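Local coordinates for transcriptional regulator (Methanobacterium thermoautotrophicum, PDB 3BPV), which probably binds DNA and acts as a transcription regulator of the MarR family, through a winged-helix domain, at residues Arg20-Leu25 / Leu101-Arg106; Val32-Arg37 / Ala61-Arg66; Leu36-Glu41 / Asp47-Phe52. All coordinates share one frame; numbering follows the deposited sequence.

How the contacts relate
From the N terminus, helix 3-21 ends at contact 1, whose second half lies on helix 97-111, so this contact closes the longest loop and encloses the other two. Contacts 2 and 3 both set out from helix 29-40 and share Leu36 and Arg37. Contact 3 closes first, over a short turn to helix 46-53, and contact 2 closes later, on helix 57-69. At their junction Leu64 CD2 lies 3.8 Å from Leu49 CD2, so the three helices meet in one core. Contact 1 joins it through Leu22, which packs on Val32, and thereby ties the helix-turn-helix region to the packed pair of helices 3-21 and 97-111.

Contact 1 (Arg20-Leu25 / Leu101-Arg106); sequences RELGHL and LKVEER
Val103 presents both of its methyls to the end of helix 3-21 and the residue after it: CG1 lies 3.9 Å from Glu21 CB, and CG2 is nearly as close to the same carbon. CG2 also meets Leu22 CD2 at 3.9 Å, the two side chains running past one another in opposite directions. With Val103 CG1 anti to the backbone N (chi1 170°), CG2 is turned beside that N, and the methyls spread across Glu21 and Leu22. Phe17 and Ile18, earlier on helix 3-21, also rest on Val103. This places the contact where the end of helix 3-21 packs on helix 97-111 in the MarR fold; farther round helix 97-111, Leu101 and Glu104 pack on Pro2 and Lys4 of the second subunit. At the solvent-exposed Arg106 the contact turns from apolar to charged. The Glu21 side chain bends at its second torsion and crosses that of Arg106 at about a right angle. The carboxylate and guanidinium planes are modelled 73° apart, with OE2 over a guanidinium face, but OE2 sits too close to its neighbour for this detail to be certain. The salt bridge from Glu21 OE2 to Arg106 NH2, 2.5 Å, is doubtfully short.

Contact 2 (Val32-Arg37 / Ala61-Arg66); sequences VACLLR and ARTLRR
The helical core of the winged-helix domain is joined here: helix 29-40 packs on helix 57-69, the second helix of the helix-turn-helix pair. Cys34 makes the contact from helix 29-40. Its CA-CB bond points at the partner helix, and SG touches Thr63 CG2 at 3.8 Å. One residue further on, Leu64 reaches back with a single branch, CD2, which lies 4.1 Å from Cys34 CB and equally near SG. Cys34 is thus covered by two methyls from consecutive residues, and the backbones approach to 7.4 Å between Cys34 CA and Leu64 CA. The Thr63 methyl is available because CG2 stands anti to the backbone N; OG1 then lies beside that N and bonds to the carbonyl O of Thr59 one turn back. The hydroxyl is satisfied within its own helix, and the face given to Cys34 is apolar. All three residues are buried, and helix 46-53 adds to the cluster, with Phe53 against Cys34 and Leu49 against Leu64. Apolar packing of helices 29-40, 46-53 and 57-69 is the helical core of a winged helix-turn-helix, from which the recognition helix, here probably 57-69, is presented to DNA in MarR proteins.

Contact 3 (Leu36-Glu41 / Asp47-Phe52); sequences LRIHRE and DELATF
Arg37 and Phe52 form a cation-pi pair, Arg37 CZ lying 4.0 Å from the ring centroid and 13° off its normal. The guanidinium stands upright on the ring, their planes 89° apart, and NE sits over the centre of the face. Arg37 CG stands anti to the backbone N (chi1 -172°) and the chain bends at chi2, which lays CD and NE over the ring, CD in a CH-pi contact 3.7 Å from the Phe52 centroid.

The apolar contacts centre on Leu49, whose CD1 lies a tight 3.3 Å from Arg37 CG and whose CD2 meets Ile38 CG1 at 4.1 Å. Leu87 of strand 84-89 touches both Ile38 and Leu49.

The charged contacts lie within 36-41. Arg37 NH1 and NH2 both donate to Glu41 OE2, at 2.6 Å and 2.7 Å, in the guanidinium plane but tilted out of the carboxylate plane, both from the same face and with bent N-H...O angles; Arg40 adds a long salt bridge. A leucine in place of Arg37 would probably leave Glu41 without its main charged partner and the Phe52 face without its cation. One guanidinium, its rotation probably restrained by the two bonds to Glu41, thus couples the end of helix 29-40 to the aromatic of helix 46-53.

Contact 1 (Arg20-Leu25 / Leu101-Arg106)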
# COMPACT_ATOMS: atom_id res chain seq x y z
N ARG A 20 1.75 -7.25 14.10
CA ARG A 20 1.56 -8.11 15.27
C ARG A 20 2.74 -9.05 15.49
O ARG A 20 3.25 -9.17 16.61
CB ARG A 20 0.28 -8.93 15.12
CG ARG A 20 -0.97 -8.10 14.88
CD ARG A 20 -1.31 -7.21 16.06
NE ARG A 20 -1.85 -7.98 17.18
CZ ARG A 20 -2.36 -7.43 18.28
NH1 ARG A 20 -2.38 -6.11 18.42
NH2 ARG A 20 -2.84 -8.19 19.25
N GLU A 21 3.18 -9.71 14.42
CA GLU A 21 4.28 -10.66 14.51
C GLU A 21 5.65 -10.02 14.69
O GLU A 21 6.52 -10.60 15.33
CB GLU A 21 4.29 -11.55 13.27
CG GLU A 21 3.01 -12.35 13.07
CD GLU A 21 2.94 -13.59 13.94
OE1 GLU A 21 3.21 -13.50 15.16
OE2 GLU A 21 2.59 -14.66 13.41
N LEU A 22 5.84 -8.83 14.14
CA LEU A 22 7.13 -8.16 14.26
C LEU A 22 7.07 -6.89 15.10
O LEU A 22 8.02 -6.11 15.11
CB LEU A 22 7.68 -7.83 12.86
CG LEU A 22 7.91 -9.03 11.95
CD1 LEU A 22 8.27 -8.55 10.55
CD2 LEU A 22 9.02 -9.91 12.51
N GLY A 23 5.96 -6.70 15.80
CA GLY A 23 5.79 -5.54 16.65
C GLY A 23 6.85 -5.43 17.73
O GLY A 23 7.19 -4.33 18.15
N HIS A 24 7.37 -6.57 18.20
CA HIS A 24 8.39 -6.53 19.23
C HIS A 24 9.67 -5.87 18.71
O HIS A 24 10.52 -5.45 19.49
CB HIS A 24 8.69 -7.94 19.77
CG HIS A 24 9.16 -8.91 18.72
ND1 HIS A 24 8.35 -9.36 17.71
CD2 HIS A 24 10.35 -9.53 18.55
CE1 HIS A 24 9.02 -10.22 16.96
NE2 HIS A 24 10.24 -10.33 17.45
N LEU A 25 9.78 -5.77 17.39
CA LEU A 25 10.95 -5.14 16.77
C LEU A 25 10.57 -3.75 16.28
O LEU A 25 11.34 -3.09 15.58
CB LEU A 25 11.43 -5.98 15.59
CG LEU A 25 11.90 -7.40 15.90
CD1 LEU A 25 12.25 -8.11 14.61
CD2 LEU A 25 13.10 -7.35 16.83
N LEU A 101 11.17 -13.04 6.53
CA LEU A 101 10.76 -13.99 5.50
C LEU A 101 9.91 -15.11 6.09
O LEU A 101 9.01 -15.62 5.42
CB LEU A 101 11.98 -14.56 4.77
CG LEU A 101 12.75 -13.54 3.92
CD1 LEU A 101 13.93 -14.21 3.25
CD2 LEU A 101 11.82 -12.94 2.87
N LYS A 102 10.18 -15.51 7.33
CA LYS A 102 9.40 -16.56 7.96
C LYS A 102 7.98 -16.04 8.21
O LYS A 102 7.00 -16.77 8.05
CB LYS A 102 10.03 -16.99 9.29
CG LYS A 102 9.27 -18.11 9.98
CD LYS A 102 9.83 -18.42 11.36
CE LYS A 102 9.01 -19.50 12.05
NZ LYS A 102 7.58 -19.11 12.15
N VAL A 103 7.88 -14.78 8.62
CA VAL A 103 6.58 -14.18 8.87
C VAL A 103 5.81 -14.08 7.54
O VAL A 103 4.60 -14.32 7.51
CB VAL A 103 6.73 -12.79 9.52
CG1 VAL A 103 5.39 -12.06 9.54
CG2 VAL A 103 7.27 -12.96 10.94
N GLU A 104 6.51 -13.74 6.46
CA GLU A 104 5.87 -13.65 5.15
C GLU A 104 5.28 -15.01 4.77
O GLU A 104 4.16 -15.10 4.28
CB GLU A 104 6.86 -13.23 4.07
CG GLU A 104 7.28 -11.76 4.08
CD GLU A 104 6.11 -10.80 3.89
OE1 GLU A 104 5.08 -11.21 3.32
OE2 GLU A 104 6.24 -9.63 4.31
N GLU A 105 6.06 -16.07 5.00
CA GLU A 105 5.64 -17.43 4.69
C GLU A 105 4.40 -17.81 5.50
O GLU A 105 3.45 -18.39 4.97
CB GLU A 105 6.77 -18.41 4.99
CG GLU A 105 6.46 -19.86 4.64
CD GLU A 105 7.60 -20.80 4.99
OE1 GLU A 105 8.73 -20.57 4.50
OE2 GLU A 105 7.37 -21.76 5.75
N ARG A 106 4.41 -17.49 6.79
CA ARG A 106 3.28 -17.80 7.66
C ARG A 106 2.02 -17.06 7.19
O ARG A 106 0.93 -17.63 7.19
CB ARG A 106 3.59 -17.41 9.11
CG ARG A 106 4.64 -18.29 9.79
CD ARG A 106 4.95 -17.78 11.19
NE ARG A 106 3.74 -17.69 12.01
CZ ARG A 106 3.69 -17.16 13.23
NH1 ARG A 106 4.79 -16.66 13.78
NH2 ARG A 106 2.54 -17.12 13.89

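Contact 2 (Val32-Arg37 / Ala61-Arg66)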
# COMPACT_ATOMS: atom_id res chain seq x y z
N VAL A 32 9.39 -2.74 6.69
CA VAL A 32 9.88 -3.98 6.12
C VAL A 32 10.14 -3.81 4.63
O VAL A 32 11.15 -4.27 4.11
CB VAL A 32 8.88 -5.13 6.35
CG1 VAL A 32 9.25 -6.34 5.49
CG2 VAL A 32 8.88 -5.53 7.81
N ALA A 33 9.22 -3.15 3.93
CA ALA A 33 9.39 -2.95 2.49
C ALA A 33 10.67 -2.19 2.21
O ALA A 33 11.44 -2.57 1.33
CB ALA A 33 8.19 -2.19 1.93
N CYS A 34 10.91 -1.11 2.96
CA CYS A 34 12.12 -0.32 2.77
C CYS A 34 13.36 -1.15 3.10
O CYS A 34 14.36 -1.12 2.37
CB CYS A 34 12.10 0.92 3.67
SG CYS A 34 11.01 2.23 3.08
N LEU A 35 13.31 -1.88 4.20
CA LEU A 35 14.45 -2.70 4.61
C LEU A 35 14.81 -3.72 3.54
O LEU A 35 15.98 -3.87 3.18
CB LEU A 35 14.13 -3.41 5.93
CG LEU A 35 15.30 -4.14 6.58
CD1 LEU A 35 16.40 -3.16 6.94
CD2 LEU A 35 14.81 -4.85 7.84
N LEU A 36 13.82 -4.43 3.01
CA LEU A 36 14.10 -5.44 1.99
C LEU A 36 14.62 -4.81 0.71
O LEU A 36 15.49 -5.39 0.05
CB LEU A 36 12.85 -6.27 1.69
CG LEU A 36 12.35 -7.14 2.86
CD1 LEU A 36 11.10 -7.89 2.43
CD2 LEU A 36 13.45 -8.11 3.29
N ARG A 37 14.12 -3.63 0.37
CA ARG A 37 14.58 -2.96 -0.84
C ARG A 37 16.03 -2.50 -0.71
O ARG A 37 16.80 -2.60 -1.66
CB ARG A 37 13.68 -1.76 -1.16
CG ARG A 37 13.97 -1.11 -2.50
CD ARG A 37 13.50 -1.97 -3.66
NE ARG A 37 13.84 -1.37 -4.94
CZ ARG A 37 15.08 -1.27 -5.41
NH1 ARG A 37 16.10 -1.74 -4.71
NH2 ARG A 37 15.30 -0.70 -6.59
N ALA A 61 10.52 9.47 4.61
CA ALA A 61 11.45 10.03 5.59
C ALA A 61 11.18 9.49 6.99
O ALA A 61 12.11 9.11 7.70
CB ALA A 61 11.37 11.55 5.58
N ARG A 62 9.91 9.48 7.39
CA ARG A 62 9.54 8.99 8.71
C ARG A 62 9.78 7.48 8.82
O ARG A 62 10.22 7.00 9.86
CB ARG A 62 8.08 9.31 9.02
CG ARG A 62 7.80 10.81 9.08
CD ARG A 62 6.45 11.10 9.74
NE ARG A 62 6.49 10.80 11.17
CZ ARG A 62 6.89 11.66 12.10
NH1 ARG A 62 7.27 12.89 11.77
NH2 ARG A 62 6.91 11.28 13.37
N THR A 63 9.49 6.75 7.75
CA THR A 63 9.70 5.31 7.76
C THR A 63 11.18 4.97 7.92
O THR A 63 11.56 4.09 8.71
CB THR A 63 9.17 4.69 6.45
OG1 THR A 63 7.77 4.97 6.33
CG2 THR A 63 9.39 3.19 6.42
N LEU A 64 12.03 5.66 7.17
CA LEU A 64 13.46 5.43 7.25
C LEU A 64 14.03 5.86 8.60
O LEU A 64 14.93 5.22 9.13
CB LEU A 64 14.17 6.16 6.10
CG LEU A 64 13.83 5.62 4.71
CD1 LEU A 64 14.45 6.54 3.67
CD2 LEU A 64 14.35 4.19 4.55
N ARG A 65 13.49 6.94 9.17
CA ARG A 65 13.97 7.40 10.46
C ARG A 65 13.72 6.32 11.51
O ARG A 65 14.57 6.06 12.37
CB ARG A 65 13.27 8.70 10.86
CG ARG A 65 13.86 9.37 12.09
CD ARG A 65 13.22 10.73 12.34
NE ARG A 65 13.42 11.64 11.21
CZ ARG A 65 13.04 12.91 11.19
NH1 ARG A 65 12.43 13.44 12.25
NH2 ARG A 65 13.26 13.66 10.12
N ARG A 66 12.56 5.68 11.45
CA ARG A 66 12.24 4.62 12.40
C ARG A 66 13.20 3.44 12.24
O ARG A 66 13.64 2.85 13.23
CB ARG A 66 10.79 4.16 12.20
CG ARG A 66 9.77 5.24 12.55
CD ARG A 66 8.35 4.79 12.30
NE ARG A 66 7.95 3.69 13.18
CZ ARG A 66 6.74 3.15 13.18
NH1 ARG A 66 5.80 3.61 12.36
NH2 ARG A 66 6.46 2.16 14.01

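Contact 3 (Leu36-Glu41 / Asp47-Phe52)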
# COMPACT_ATOMS: atom_id res chain seq x y z
N LEU A 36 13.82 -4.43 3.01
CA LEU A 36 14.10 -5.44 1.99
C LEU A 36 14.62 -4.81 0.71
O LEU A 36 15.49 -5.39 0.05
CB LEU A 36 12.85 -6.27 1.69
CG LEU A 36 12.35 -7.14 2.86
CD1 LEU A 36 11.10 -7.89 2.43
CD2 LEU A 36 13.45 -8.11 3.29
N ARG A 37 14.12 -3.63 0.37
CA ARG A 37 14.58 -2.96 -0.84
C ARG A 37 16.03 -2.50 -0.71
O ARG A 37 16.80 -2.60 -1.66
CB ARG A 37 13.68 -1.76 -1.16
CG ARG A 37 13.97 -1.11 -2.50
CD ARG A 37 13.50 -1.97 -3.66
NE ARG A 37 13.84 -1.37 -4.94
CZ ARG A 37 15.08 -1.27 -5.41
NH1 ARG A 37 16.10 -1.74 -4.71
NH2 ARG A 37 15.30 -0.70 -6.59
N ILE A 38 16.40 -2.00 0.46
CA ILE A 38 17.78 -1.55 0.68
C ILE A 38 18.69 -2.77 0.73
O ILE A 38 19.83 -2.73 0.26
CB ILE A 38 17.90 -0.77 2.00
CG1 ILE A 38 17.01 0.47 1.95
CG2 ILE A 38 19.35 -0.36 2.24
CD1 ILE A 38 16.81 1.14 3.28
N HIS A 39 18.18 -3.85 1.32
CA HIS A 39 18.90 -5.11 1.45
C HIS A 39 19.33 -5.65 0.09
O HIS A 39 20.45 -6.14 -0.08
CB HIS A 39 18.00 -6.13 2.17
CG HIS A 39 18.52 -7.53 2.14
ND1 HIS A 39 19.73 -7.90 2.70
CD2 HIS A 39 17.98 -8.67 1.64
CE1 HIS A 39 19.91 -9.20 2.55
NE2 HIS A 39 18.86 -9.69 1.91
N ARG A 40 18.44 -5.55 -0.89
CA ARG A 40 18.75 -6.05 -2.22
C ARG A 40 19.53 -5.05 -3.06
O ARG A 40 20.04 -5.40 -4.13
CB ARG A 40 17.46 -6.47 -2.95
CG ARG A 40 16.51 -5.33 -3.27
CD ARG A 40 15.33 -5.84 -4.07
NE ARG A 40 15.76 -6.52 -5.29
CZ ARG A 40 16.41 -5.93 -6.29
NH1 ARG A 40 16.70 -4.64 -6.22
NH2 ARG A 40 16.77 -6.64 -7.35
N GLU A 41 19.64 -3.81 -2.59
CA GLU A 41 20.37 -2.79 -3.33
C GLU A 41 21.17 -1.90 -2.38
O GLU A 41 20.87 -0.71 -2.20
CB GLU A 41 19.39 -1.96 -4.17
CG GLU A 41 20.04 -0.98 -5.13
CD GLU A 41 19.05 -0.45 -6.16
OE1 GLU A 41 19.34 0.60 -6.78
OE2 GLU A 41 18.00 -1.08 -6.37
N ASP A 47 16.66 9.21 -2.10
CA ASP A 47 15.75 9.75 -3.11
C ASP A 47 15.42 8.71 -4.16
O ASP A 47 14.34 8.76 -4.76
CB ASP A 47 16.32 11.02 -3.76
CG ASP A 47 17.64 10.79 -4.48
OD1 ASP A 47 18.70 10.93 -3.83
OD2 ASP A 47 17.61 10.47 -5.68
N GLU A 48 16.32 7.75 -4.39
CA GLU A 48 16.07 6.69 -5.37
C GLU A 48 15.07 5.70 -4.79
O GLU A 48 14.23 5.16 -5.51
CB GLU A 48 17.38 5.99 -5.74
CG GLU A 48 18.41 6.92 -6.37
CD GLU A 48 19.71 6.23 -6.72
OE1 GLU A 48 20.24 5.47 -5.88
OE2 GLU A 48 20.22 6.47 -7.84
N LEU A 49 15.16 5.46 -3.48
CA LEU A 49 14.22 4.56 -2.83
C LEU A 49 12.84 5.23 -2.86
O LEU A 49 11.84 4.56 -3.11
CB LEU A 49 14.65 4.31 -1.38
CG LEU A 49 13.85 3.25 -0.63
CD1 LEU A 49 14.14 1.88 -1.23
CD2 LEU A 49 14.22 3.25 0.85
N ALA A 50 12.80 6.54 -2.61
CA ALA A 50 11.55 7.29 -2.64
C ALA A 50 10.92 7.20 -4.02
O ALA A 50 9.72 6.99 -4.16
CB ALA A 50 11.80 8.74 -2.28
N THR A 51 11.73 7.38 -5.05
CA THR A 51 11.22 7.32 -6.41
C THR A 51 10.71 5.92 -6.72
O THR A 51 9.66 5.77 -7.35
CB THR A 51 12.33 7.69 -7.43
OG1 THR A 51 12.76 9.03 -7.17
CG2 THR A 51 11.80 7.59 -8.86
N PHE A 52 11.43 4.91 -6.26
CA PHE A 52 11.03 3.52 -6.50
C PHE A 52 9.63 3.22 -5.97
O PHE A 52 8.83 2.57 -6.65
CB PHE A 52 12.04 2.57 -5.85
CG PHE A 52 11.61 1.14 -5.87
CD1 PHE A 52 11.78 0.36 -7.01
CD2 PHE A 52 11.02 0.56 -4.75
CE1 PHE A 52 11.37 -0.97 -7.04
CE2 PHE A 52 10.60 -0.76 -4.76
CZ PHE A 52 10.78 -1.53 -5.91